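Local coordinates for protein FAM179B (Mus musculus, PDB 5DN7) that binds microtubules and promotes their polymerization through its TOG domains, of which this chain is the second, in support of primary cilium formation and length control, at residues A[184-189]-A[223-228]; A[163-167]-A[201-205]; A[243-249]-A[262-266]. All coordinates share one frame; numbering follows the deposited sequence.

Contact 1: residues A[184-189]-A[223-228]; sequences SFDLAP and KAVDTV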
ATOM      1  N   SER A 184      -6.561   7.598 -13.363  1.00 16.07           N
ATOM      2  CA  SER A 184      -7.734   6.872 -13.824  1.00 20.00           C
ATOM      3  C   SER A 184      -7.410   5.902 -14.970  1.00 20.98           C
ATOM      4  O   SER A 184      -8.051   4.853 -15.092  1.00 22.68           O
ATOM      5  CB  SER A 184      -8.828   7.834 -14.257  1.00 20.57           C
ATOM      6  OG  SER A 184      -8.385   8.662 -15.304  1.00 27.04           O
ATOM      7  N   PHE A 185      -6.431   6.244 -15.804  1.00 17.10           N
ATOM      8  CA  PHE A 185      -6.022   5.318 -16.856  1.00 20.69           C
ATOM      9  C   PHE A 185      -5.295   4.124 -16.282  1.00 17.00           C
ATOM     10  O   PHE A 185      -5.416   3.016 -16.794  1.00 20.86           O
ATOM     11  CB  PHE A 185      -5.134   6.016 -17.895  1.00 24.77           C
ATOM     12  CG  PHE A 185      -5.908   6.717 -18.974  1.00 27.47           C
ATOM     13  CD1 PHE A 185      -6.750   7.772 -18.673  1.00 26.84           C
ATOM     14  CD2 PHE A 185      -5.787   6.329 -20.288  1.00 34.32           C
ATOM     15  CE1 PHE A 185      -7.473   8.422 -19.654  1.00 27.80           C
ATOM     16  CE2 PHE A 185      -6.493   6.987 -21.281  1.00 40.47           C
ATOM     17  CZ  PHE A 185      -7.341   8.032 -20.952  1.00 35.54           C
ATOM     18  N   ASP A 186      -4.523   4.354 -15.229  1.00 17.77           N
ATOM     19  CA  ASP A 186      -3.813   3.276 -14.555  1.00 22.25           C
ATOM     20  C   ASP A 186      -4.784   2.371 -13.789  1.00 24.42           C
ATOM     21  O   ASP A 186      -4.509   1.188 -13.588  1.00 21.43           O
ATOM     22  CB  ASP A 186      -2.754   3.825 -13.583  1.00 30.13           C
ATOM     23  CG  ASP A 186      -1.501   4.349 -14.292  1.00 40.62           C
ATOM     24  OD1 ASP A 186      -1.282   4.030 -15.486  1.00 39.02           O
ATOM     25  OD2 ASP A 186      -0.709   5.065 -13.631  1.00 42.01           O
ATOM     26  N   LEU A 187      -5.918   2.921 -13.364  1.00 17.50           N
ATOM     27  CA  LEU A 187      -6.855   2.164 -12.519  1.00 14.36           C
ATOM     28  C   LEU A 187      -7.949   1.492 -13.333  1.00 14.84           C
ATOM     29  O   LEU A 187      -8.546   0.529 -12.890  1.00 20.18           O
ATOM     30  CB  LEU A 187      -7.494   3.072 -11.468  1.00 14.94           C
ATOM     31  CG  LEU A 187      -6.689   3.356 -10.196  1.00 21.85           C
ATOM     32  CD1 LEU A 187      -7.442   4.368  -9.360  1.00 19.33           C
ATOM     33  CD2 LEU A 187      -6.470   2.070  -9.388  1.00 20.53           C
ATOM     34  N   ALA A 188      -8.212   2.009 -14.525  1.00 22.05           N
ATOM     35  CA  ALA A 188      -9.274   1.477 -15.374  1.00 16.22           C
ATOM     36  C   ALA A 188      -9.197  -0.047 -15.644  1.00 19.26           C
ATOM     37  O   ALA A 188     -10.242  -0.674 -15.781  1.00 16.82           O
ATOM     38  CB  ALA A 188      -9.298   2.240 -16.702  1.00 17.42           C
ATOM     39  N   PRO A 189      -7.987  -0.650 -15.707  1.00 16.48           N
ATOM     40  CA  PRO A 189      -8.001  -2.104 -15.920  1.00 16.90           C
ATOM     41  C   PRO A 189      -8.637  -2.891 -14.775  1.00 25.12           C
ATOM     42  O   PRO A 189      -9.112  -4.009 -14.974  1.00 23.67           O
ATOM     43  CB  PRO A 189      -6.518  -2.456 -16.043  1.00 17.02           C
ATOM     44  CG  PRO A 189      -5.887  -1.204 -16.534  1.00 19.21           C
ATOM     45  CD  PRO A 189      -6.631  -0.097 -15.885  1.00 16.49           C
ATOM     46  N   LYS A 223     -13.278   8.367 -20.964  1.00 28.48           N
ATOM     47  CA  LYS A 223     -12.225   7.975 -21.847  1.00 23.13           C
ATOM     48  C   LYS A 223     -11.415   6.829 -21.250  1.00 25.49           C
ATOM     49  O   LYS A 223     -11.072   5.919 -21.942  1.00 25.58           O
ATOM     50  CB  LYS A 223     -11.315   9.145 -22.165  1.00 28.00           C
ATOM     51  CG  LYS A 223     -12.062  10.316 -22.778  1.00 43.07           C
ATOM     52  CD  LYS A 223     -11.182  11.242 -23.578  1.00 58.76           C
ATOM     53  CE  LYS A 223     -11.222  12.654 -23.058  1.00 64.39           C
ATOM     54  NZ  LYS A 223      -9.845  13.161 -22.866  1.00 68.36           N
ATOM     55  N   ALA A 224     -11.114   6.913 -19.964  1.00 20.84           N
ATOM     56  CA  ALA A 224     -10.445   5.825 -19.266  1.00 21.74           C
ATOM     57  C   ALA A 224     -11.230   4.515 -19.410  1.00 26.95           C
ATOM     58  O   ALA A 224     -10.644   3.476 -19.699  1.00 23.84           O
ATOM     59  CB  ALA A 224     -10.252   6.165 -17.798  1.00 18.70           C
ATOM     60  N   VAL A 225     -12.546   4.571 -19.206  1.00 24.62           N
ATOM     61  CA  VAL A 225     -13.377   3.388 -19.383  1.00 20.16           C
ATOM     62  C   VAL A 225     -13.294   2.913 -20.843  1.00 23.41           C
ATOM     63  O   VAL A 225     -13.322   1.711 -21.122  1.00 23.30           O
ATOM     64  CB  VAL A 225     -14.856   3.651 -19.000  1.00 26.64           C
ATOM     65  CG1 VAL A 225     -15.744   2.438 -19.339  1.00 20.92           C
ATOM     66  CG2 VAL A 225     -14.996   4.048 -17.508  1.00 19.29           C
ATOM     67  N   ASP A 226     -13.174   3.853 -21.777  1.00 22.32           N
ATOM     68  CA  ASP A 226     -13.095   3.461 -23.179  1.00 26.22           C
ATOM     69  C   ASP A 226     -11.844   2.645 -23.453  1.00 27.69           C
ATOM     70  O   ASP A 226     -11.882   1.736 -24.264  1.00 27.01           O
ATOM     71  CB  ASP A 226     -13.121   4.672 -24.105  1.00 39.90           C
ATOM     72  CG  ASP A 226     -14.521   5.172 -24.354  1.00 44.62           C
ATOM     73  OD1 ASP A 226     -15.468   4.371 -24.207  1.00 42.81           O
ATOM     74  OD2 ASP A 226     -14.669   6.365 -24.698  1.00 44.97           O
ATOM     75  N   THR A 227     -10.734   2.968 -22.786  1.00 26.46           N
ATOM     76  CA  THR A 227      -9.509   2.189 -22.998  1.00 30.84           C
ATOM     77  C   THR A 227      -9.578   0.714 -22.534  1.00 33.76           C
ATOM     78  O   THR A 227      -8.675  -0.080 -22.842  1.00 34.53           O
ATOM     79  CB  THR A 227      -8.291   2.844 -22.305  1.00 24.49           C
ATOM     80  OG1 THR A 227      -8.361   2.654 -20.891  1.00 20.64           O
ATOM     81  CG2 THR A 227      -8.233   4.319 -22.621  1.00 22.54           C
ATOM     82  N   VAL A 228     -10.622   0.323 -21.808  1.00 32.11           N
ATOM     83  CA  VAL A 228     -10.661  -1.058 -21.345  1.00 31.38           C
ATOM     84  C   VAL A 228     -11.936  -1.799 -21.728  1.00 30.15           C
ATOM     85  O   VAL A 228     -12.056  -2.970 -21.411  1.00 33.18           O
ATOM     86  CB  VAL A 228     -10.497  -1.171 -19.807  1.00 20.15           C
ATOM     87  CG1 VAL A 228      -9.194  -0.528 -19.350  1.00 21.96           C
ATOM     88  CG2 VAL A 228     -11.693  -0.587 -19.095  1.00 19.66           C
TER
HETATM   89  O   HOH W   1      -5.772   2.483 -19.475  1.00 25.55           O

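Contact 2: residues A[163-167]-A[201-205]; sequences VNICI and AALEA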
ATOM      1  N   VAL A 163      -5.778  -1.223  -5.272  1.00 17.53           N
ATOM      2  CA  VAL A 163      -6.856  -0.273  -5.517  1.00 20.65           C
ATOM      3  C   VAL A 163      -7.310   0.417  -4.202  1.00 21.81           C
ATOM      4  O   VAL A 163      -7.517   1.635  -4.165  1.00 16.39           O
ATOM      5  CB  VAL A 163      -8.071  -0.942  -6.189  1.00 15.99           C
ATOM      6  CG1 VAL A 163      -9.128   0.117  -6.543  1.00 19.07           C
ATOM      7  CG2 VAL A 163      -7.642  -1.684  -7.415  1.00 12.66           C
ATOM      8  N   ASN A 164      -7.420  -0.343  -3.118  1.00 11.86           N
ATOM      9  CA  ASN A 164      -7.872   0.280  -1.870  1.00 14.17           C
ATOM     10  C   ASN A 164      -6.876   1.304  -1.325  1.00 16.59           C
ATOM     11  O   ASN A 164      -7.268   2.310  -0.734  1.00 17.40           O
ATOM     12  CB  ASN A 164      -8.151  -0.770  -0.788  1.00 12.09           C
ATOM     13  CG  ASN A 164      -9.483  -1.500  -0.989  1.00 21.61           C
ATOM     14  OD1 ASN A 164     -10.466  -0.932  -1.478  1.00 17.36           O
ATOM     15  ND2 ASN A 164      -9.514  -2.769  -0.597  1.00 14.00           N
ATOM     16  N   ILE A 165      -5.589   1.039  -1.513  1.00 17.12           N
ATOM     17  CA  ILE A 165      -4.555   1.969  -1.063  1.00 16.68           C
ATOM     18  C   ILE A 165      -4.604   3.243  -1.917  1.00 14.09           C
ATOM     19  O   ILE A 165      -4.367   4.350  -1.410  1.00 13.44           O
ATOM     20  CB  ILE A 165      -3.153   1.303  -1.112  1.00 17.96           C
ATOM     21  CG1 ILE A 165      -3.042   0.251  -0.006  1.00 19.96           C
ATOM     22  CG2 ILE A 165      -2.032   2.317  -0.943  1.00 13.31           C
ATOM     23  CD1 ILE A 165      -1.834  -0.720  -0.209  1.00 12.03           C
ATOM     24  N   CYS A 166      -4.919   3.085  -3.208  1.00 15.97           N
ATOM     25  CA  CYS A 166      -5.194   4.256  -4.036  1.00 17.03           C
ATOM     26  C   CYS A 166      -6.375   5.080  -3.475  1.00 17.04           C
ATOM     27  O   CYS A 166      -6.278   6.322  -3.349  1.00 17.99           O
ATOM     28  CB  CYS A 166      -5.464   3.840  -5.490  1.00 20.51           C
ATOM     29  SG  CYS A 166      -3.980   3.231  -6.329  1.00 19.80           S
ATOM     30  N   ILE A 167      -7.469   4.403  -3.120  1.00 17.28           N
ATOM     31  CA  ILE A 167      -8.633   5.098  -2.545  1.00 17.93           C
ATOM     32  C   ILE A 167      -8.249   5.872  -1.288  1.00 13.27           C
ATOM     33  O   ILE A 167      -8.590   7.052  -1.108  1.00 13.59           O
ATOM     34  CB  ILE A 167      -9.765   4.126  -2.178  1.00 13.89           C
ATOM     35  CG1 ILE A 167     -10.301   3.433  -3.423  1.00 18.15           C
ATOM     36  CG2 ILE A 167     -10.906   4.862  -1.410  1.00 13.07           C
ATOM     37  CD1 ILE A 167     -11.189   2.234  -3.109  1.00 18.68           C
ATOM     38  N   ALA A 201     -13.813  -2.551  -5.858  1.00 16.10           N
ATOM     39  CA  ALA A 201     -12.808  -1.595  -5.387  1.00 15.24           C
ATOM     40  C   ALA A 201     -12.593  -0.493  -6.414  1.00 18.02           C
ATOM     41  O   ALA A 201     -12.548   0.694  -6.061  1.00 15.20           O
ATOM     42  CB  ALA A 201     -11.500  -2.295  -5.079  1.00 14.82           C
ATOM     43  N   ALA A 202     -12.473  -0.889  -7.682  1.00 14.49           N
ATOM     44  CA  ALA A 202     -12.196   0.051  -8.763  1.00 20.43           C
ATOM     45  C   ALA A 202     -13.356   1.016  -9.004  1.00 18.80           C
ATOM     46  O   ALA A 202     -13.127   2.166  -9.352  1.00 16.12           O
ATOM     47  CB  ALA A 202     -11.863  -0.696 -10.060  1.00 19.58           C
ATOM     48  N   LEU A 203     -14.591   0.547  -8.851  1.00 16.10           N
ATOM     49  CA  LEU A 203     -15.738   1.443  -8.963  1.00 19.37           C
ATOM     50  C   LEU A 203     -15.728   2.475  -7.823  1.00 14.90           C
ATOM     51  O   LEU A 203     -15.962   3.664  -8.058  1.00 23.99           O
ATOM     52  CB  LEU A 203     -17.050   0.641  -8.977  1.00 22.11           C
ATOM     53  CG  LEU A 203     -17.217  -0.225 -10.245  1.00 33.42           C
ATOM     54  CD1 LEU A 203     -18.243  -1.339 -10.039  1.00 29.25           C
ATOM     55  CD2 LEU A 203     -17.583   0.621 -11.474  1.00 17.06           C
ATOM     56  N   GLU A 204     -15.431   2.042  -6.597  1.00 14.52           N
ATOM     57  CA  GLU A 204     -15.289   3.034  -5.517  1.00 16.75           C
ATOM     58  C   GLU A 204     -14.200   4.054  -5.824  1.00 21.74           C
ATOM     59  O   GLU A 204     -14.372   5.284  -5.599  1.00 24.53           O
ATOM     60  CB  GLU A 204     -14.976   2.355  -4.182  1.00 22.85           C
ATOM     61  CG  GLU A 204     -16.119   1.529  -3.631  1.00 27.57           C
ATOM     62  CD  GLU A 204     -17.347   2.365  -3.227  1.00 32.11           C
ATOM     63  OE1 GLU A 204     -17.292   3.095  -2.205  1.00 24.63           O
ATOM     64  OE2 GLU A 204     -18.382   2.267  -3.929  1.00 33.44           O
ATOM     65  N   ALA A 205     -13.076   3.552  -6.345  1.00 16.43           N
ATOM     66  CA  ALA A 205     -11.987   4.440  -6.697  1.00 19.40           C
ATOM     67  C   ALA A 205     -12.457   5.432  -7.746  1.00 20.88           C
ATOM     68  O   ALA A 205     -12.142   6.606  -7.651  1.00 15.91           O
ATOM     69  CB  ALA A 205     -10.773   3.673  -7.191  1.00 17.45           C
TER

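Contact 3: residues A[243-249]-A[262-266]; sequences ARLARKT and AILMP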
ATOM      1  N   ALA A 243     -23.717   4.092 -13.155  1.00 39.01           N
ATOM      2  CA  ALA A 243     -24.587   3.767 -12.031  1.00 30.19           C
ATOM      3  C   ALA A 243     -23.910   4.178 -10.734  1.00 21.34           C
ATOM      4  O   ALA A 243     -24.510   4.860  -9.922  1.00 28.26           O
ATOM      5  CB  ALA A 243     -24.919   2.302 -12.024  1.00 29.43           C
ATOM      6  N   ARG A 244     -22.647   3.793 -10.556  1.00 20.19           N
ATOM      7  CA  ARG A 244     -21.898   4.176  -9.362  1.00 22.66           C
ATOM      8  C   ARG A 244     -21.768   5.697  -9.199  1.00 28.13           C
ATOM      9  O   ARG A 244     -21.957   6.222  -8.108  1.00 27.19           O
ATOM     10  CB  ARG A 244     -20.501   3.549  -9.366  1.00 22.69           C
ATOM     11  CG  ARG A 244     -19.666   3.901  -8.122  1.00 21.94           C
ATOM     12  CD  ARG A 244     -20.404   3.479  -6.835  1.00 24.15           C
ATOM     13  NE  ARG A 244     -19.709   3.875  -5.609  1.00 17.07           N
ATOM     14  CZ  ARG A 244     -19.904   5.027  -4.987  1.00 19.06           C
ATOM     15  NH1 ARG A 244     -20.754   5.906  -5.496  1.00 19.00           N
ATOM     16  NH2 ARG A 244     -19.237   5.307  -3.871  1.00 18.44           N
ATOM     17  N   LEU A 245     -21.434   6.393 -10.279  1.00 26.47           N
ATOM     18  CA  LEU A 245     -21.232   7.850 -10.237  1.00 20.97           C
ATOM     19  C   LEU A 245     -22.526   8.581  -9.942  1.00 25.91           C
ATOM     20  O   LEU A 245     -22.506   9.641  -9.336  1.00 34.55           O
ATOM     21  CB  LEU A 245     -20.659   8.367 -11.558  1.00 28.52           C
ATOM     22  CG  LEU A 245     -19.151   8.538 -11.706  1.00 28.31           C
ATOM     23  CD1 LEU A 245     -18.375   7.455 -10.974  1.00 31.38           C
ATOM     24  CD2 LEU A 245     -18.825   8.531 -13.178  1.00 23.02           C
ATOM     25  N   ALA A 246     -23.648   8.024 -10.392  1.00 25.78           N
ATOM     26  CA  ALA A 246     -24.945   8.630 -10.109  1.00 34.78           C
ATOM     27  C   ALA A 246     -25.242   8.613  -8.604  1.00 41.08           C
ATOM     28  O   ALA A 246     -25.909   9.507  -8.088  1.00 37.57           O
ATOM     29  CB  ALA A 246     -26.046   7.918 -10.881  1.00 31.58           C
ATOM     30  N   ARG A 247     -24.745   7.592  -7.905  1.00 43.95           N
ATOM     31  CA  ARG A 247     -24.849   7.541  -6.442  1.00 39.59           C
ATOM     32  C   ARG A 247     -23.850   8.504  -5.827  1.00 42.45           C
ATOM     33  O   ARG A 247     -22.663   8.195  -5.718  1.00 42.83           O
ATOM     34  CB  ARG A 247     -24.589   6.136  -5.912  1.00 28.89           C
ATOM     35  CG  ARG A 247     -25.546   5.101  -6.428  1.00 47.25           C
ATOM     36  CD  ARG A 247     -26.981   5.546  -6.234  1.00 60.57           C
ATOM     37  NE  ARG A 247     -27.881   4.398  -6.207  1.00 69.19           N
ATOM     38  CZ  ARG A 247     -28.456   3.919  -5.104  1.00 69.23           C
ATOM     39  NH1 ARG A 247     -28.242   4.493  -3.925  1.00 61.92           N
ATOM     40  NH2 ARG A 247     -29.256   2.866  -5.186  1.00 69.93           N
ATOM     41  N   LYS A 248     -24.322   9.669  -5.414  1.00 41.38           N
ATOM     42  CA  LYS A 248     -23.401  10.674  -4.923  1.00 44.28           C
ATOM     43  C   LYS A 248     -22.988  10.380  -3.479  1.00 45.70           C
ATOM     44  O   LYS A 248     -23.181  11.201  -2.595  1.00 57.07           O
ATOM     45  CB  LYS A 248     -24.025  12.076  -5.032  1.00 49.54           C
ATOM     46  CG  LYS A 248     -24.416  12.500  -6.457  1.00 49.69           C
ATOM     47  CD  LYS A 248     -23.280  12.261  -7.468  1.00 53.83           C
ATOM     48  CE  LYS A 248     -22.022  13.106  -7.197  1.00 52.25           C
ATOM     49  NZ  LYS A 248     -21.822  14.183  -8.223  1.00 55.70           N
ATOM     50  N   THR A 249     -22.421   9.206  -3.237  1.00 34.38           N
ATOM     51  CA  THR A 249     -21.922   8.882  -1.908  1.00 31.26           C
ATOM     52  C   THR A 249     -20.525   8.307  -2.065  1.00 18.98           C
ATOM     53  O   THR A 249     -20.232   7.609  -3.025  1.00 25.62           O
ATOM     54  CB  THR A 249     -22.855   7.889  -1.150  1.00 43.12           C
ATOM     55  OG1 THR A 249     -22.261   7.523   0.108  1.00 37.29           O
ATOM     56  CG2 THR A 249     -23.129   6.636  -1.983  1.00 36.18           C
ATOM     57  N   ALA A 262     -18.970   2.928   0.240  1.00 21.57           N
ATOM     58  CA  ALA A 262     -20.228   3.649   0.365  1.00 25.74           C
ATOM     59  C   ALA A 262     -21.410   2.764   0.024  1.00 31.07           C
ATOM     60  O   ALA A 262     -22.492   2.897   0.597  1.00 38.34           O
ATOM     61  CB  ALA A 262     -20.227   4.888  -0.523  1.00 19.40           C
ATOM     62  N   ILE A 263     -21.215   1.847  -0.901  1.00 35.20           N
ATOM     63  CA  ILE A 263     -22.361   1.138  -1.433  1.00 46.56           C
ATOM     64  C   ILE A 263     -21.910  -0.120  -2.168  1.00 47.00           C
ATOM     65  O   ILE A 263     -20.842  -0.130  -2.779  1.00 44.59           O
ATOM     66  CB  ILE A 263     -23.182   2.080  -2.371  1.00 42.90           C
ATOM     67  CG1 ILE A 263     -24.462   1.405  -2.878  1.00 54.22           C
ATOM     68  CG2 ILE A 263     -22.316   2.577  -3.535  1.00 33.79           C
ATOM     69  CD1 ILE A 263     -25.469   2.387  -3.462  1.00 51.00           C
ATOM     70  N   LEU A 264     -22.700  -1.189  -2.055  1.00 55.63           N
ATOM     71  CA  LEU A 264     -22.513  -2.374  -2.893  1.00 60.54           C
ATOM     72  C   LEU A 264     -23.484  -2.259  -4.075  1.00 59.64           C
ATOM     73  O   LEU A 264     -24.716  -2.196  -3.918  1.00 48.35           O
ATOM     74  CB  LEU A 264     -22.721  -3.691  -2.113  1.00 56.24           C
ATOM     75  CG  LEU A 264     -24.134  -4.197  -1.807  1.00 45.94           C
ATOM     76  CD1 LEU A 264     -24.132  -5.603  -1.222  1.00 43.63           C
ATOM     77  CD2 LEU A 264     -24.865  -3.236  -0.887  1.00 53.35           C
ATOM     78  N   MET A 265     -22.891  -2.063  -5.249  1.00 60.32           N
ATOM     79  CA  MET A 265     -23.646  -1.926  -6.479  1.00 57.50           C
ATOM     80  C   MET A 265     -24.219  -3.289  -6.777  1.00 58.36           C
ATOM     81  O   MET A 265     -23.560  -4.302  -6.546  1.00 60.20           O
ATOM     82  CB  MET A 265     -22.740  -1.468  -7.622  1.00 50.57           C
ATOM     83  CG  MET A 265     -22.336  -0.005  -7.545  1.00 40.30           C
ATOM     84  SD  MET A 265     -23.709   1.074  -7.096  1.00 48.89           S
ATOM     85  CE  MET A 265     -24.582   1.181  -8.656  1.00 34.51           C
ATOM     86  N   PRO A 266     -25.426  -3.346  -7.297  1.00 54.42           N
ATOM     87  CA  PRO A 266     -26.037  -4.640  -7.535  1.00 61.11           C
ATOM     88  C   PRO A 266     -25.157  -5.442  -8.471  1.00 65.65           C
ATOM     89  O   PRO A 266     -24.991  -6.627  -8.226  1.00 73.12           O
ATOM     90  CB  PRO A 266     -27.364  -4.275  -8.170  1.00 50.89           C
ATOM     91  CG  PRO A 266     -27.652  -2.902  -7.720  1.00 43.98           C
ATOM     92  CD  PRO A 266     -26.440  -2.333  -7.035  1.00 46.01           C
TER

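Contact 1: residues A[184-189]-A[223-228]
Phe185 and Ala224 bring the C-terminal turns of helices 180-187 and 219-226 close together, their CA atoms 5.1 Å apart, and the chains that leave the two helices stay near one another as far as Pro189 and Val228. The Phe185 ring reaches across and lies on the backbone of the second helix. Its CG stands anti to its own carbonyl carbon (chi1 -85°), and one face settles over Ala224, whose CA sits 4.2 Å from the ring centroid in a CH-pi contact displaced toward the rim. On the outer side the side chains of Thr227 and Phe185 cross nearly perpendicularly, and Thr227 CG2 approaches the ring obliquely, 3.5 Å from Phe185 CE2. Thr227 is fixed at its other branch: OG1 donates to Ala224 O at 2.7 Å, on a lone pair in the carbonyl plane, and also accepts from a water that donates to Phe185 O as well. This water is a polar bridge between the two helix ends. Deeper in, Ala188 presses its CB against Val228 CG1 at 3.8 Å and against Ala224 O at 3.5 Å, while Val228 CG2 meets Ala188 O. With alanines at 188 and 224, the inner side is a close fit of methyls and carbonyls. The contact thus pairs two alternate helices of the HEAT-type solenoid: Ser184, its OG turned back to Pro181 O, packs on Phe206, Leu209 and Met213 of helix 196-213, and Val225 points the other way, to Val237, Met238 and Val241 of helix 237-246.

Contact 2: residues A[163-167]-A[201-205]
Val163 and Ile167, one turn apart on helix 156-172, pack against Ala201 and Ala205 of helix 196-213. The two segments run nearly parallel, at 20° with their axes 9.1 Å apart, as befits corresponding helices of the adjacent predicted repeats HEAT 7 and HEAT 8. The tight part is centred on Val163 CG1. This branch, carried anti to the backbone N (chi1 -175°), lies 3.7 Å from Ala201 CB and 3.5 Å from Ala201 O, and it also touches the methyl of Ala205 at 4.0 Å. Ile167 takes up the next turn with two different atoms: CG1 rests on Ala205 CB at 3.8 Å, while the terminal CD1 reaches further to Ala201 O and to Glu204 CB. Since both partners are alanines, the branched side chains approach the second helix down to its backbone, and their methyls lie against carbonyl oxygen as well as carbon.

Packing is looser toward Asn164 and Glu204, though these residues too are buried in the domain. Asn164 meets 201-205 through OD1, 4.0 Å from Ala201 CB, a contact without a polar bond. Its amide is engaged elsewhere, OD1 with the hydroxyl of Tyr261 and ND2 with Glu161. Glu204 lends only its CB to Ile167 before its chain bends at chi2 and carries the carboxylate away to Arg244 and the backbone N of Ala262. Between these two segments the contact is therefore apolar packing, with no polar bond, and the polar groups bordering this seam find their partners in other residues, so that the buried charge of Glu204 is probably balanced by the arginine.

Contact 3: residues A[243-249]-A[262-266]
Arg244 and Ile263 run alongside each other in opposite senses, and the isoleucine CG2 methyl ends up over one face of the guanidinium, 3.6 Å from Arg244 NE. The CD1 end of the same isoleucine lies over a face of a second guanidinium, that of Arg247, with CD1 3.5 Å from Arg247 NH1 and the two side chains nearly perpendicular. The two branches of one isoleucine thus each lie over one face of a guanidinium, toward its rim. The Arg244 plane is held at its edge by its own segment: NH2 donates to Thr249 O at 2.6 Å, 155° at the hydrogen and only 5° out of the guanidinium plane, while NH1 makes weak bonds to Thr249 O and Arg247 O. Arg244 leaves helix 237-246 with CG anti to the backbone N (chi1 -179°) and bends at chi2, which turns the group toward the chain beyond the helix. That helix is the last one modelled in this TOG domain, and 262-266 comes back along it after the short antiparallel strand pair 252-253 and 259-260. Arg244 NE pairs in a salt bridge with Glu204 of helix 196-213. A methionine in place of Arg244 would probably leave the carboxylate of Glu204 without this partner and Thr249 O without its strong donor, freeing the turn after the helix to shift. Met265 lies across Arg244, its CG 4.0 Å from Arg244 CD, and its bent chain brings CE to 3.6 Å from Ala243 CB. At the other end of the segment the Ala262 methyl fits between Arg244 NH2 and Thr249 OG1, 3.4 Å from the latter.

All three contacts lie in the C-terminal part of the TOG domain; the segments of contacts 1 and 2 alternate along the chain, and contact 3 comes after both. Contacts 1 and 2, with centres about 13 Å apart, meet through Leu187, whose CD1 lies 4.0 Å from Ala205 CB and whose CD2 lies 4.1 Å from Cys166 SG. Contacts 2 and 3 are equally far apart between centres but are joined by polar bonds: Glu204 OE2 forms a salt bridge with Arg244 NE at 2.7 Å, and Glu204 OE1 probably accepts from Ala262 N. Contacts 1 and 3 do not touch, their nearest atoms being about 7 Å apart, although helices 219-226 and 237-246 are consecutive.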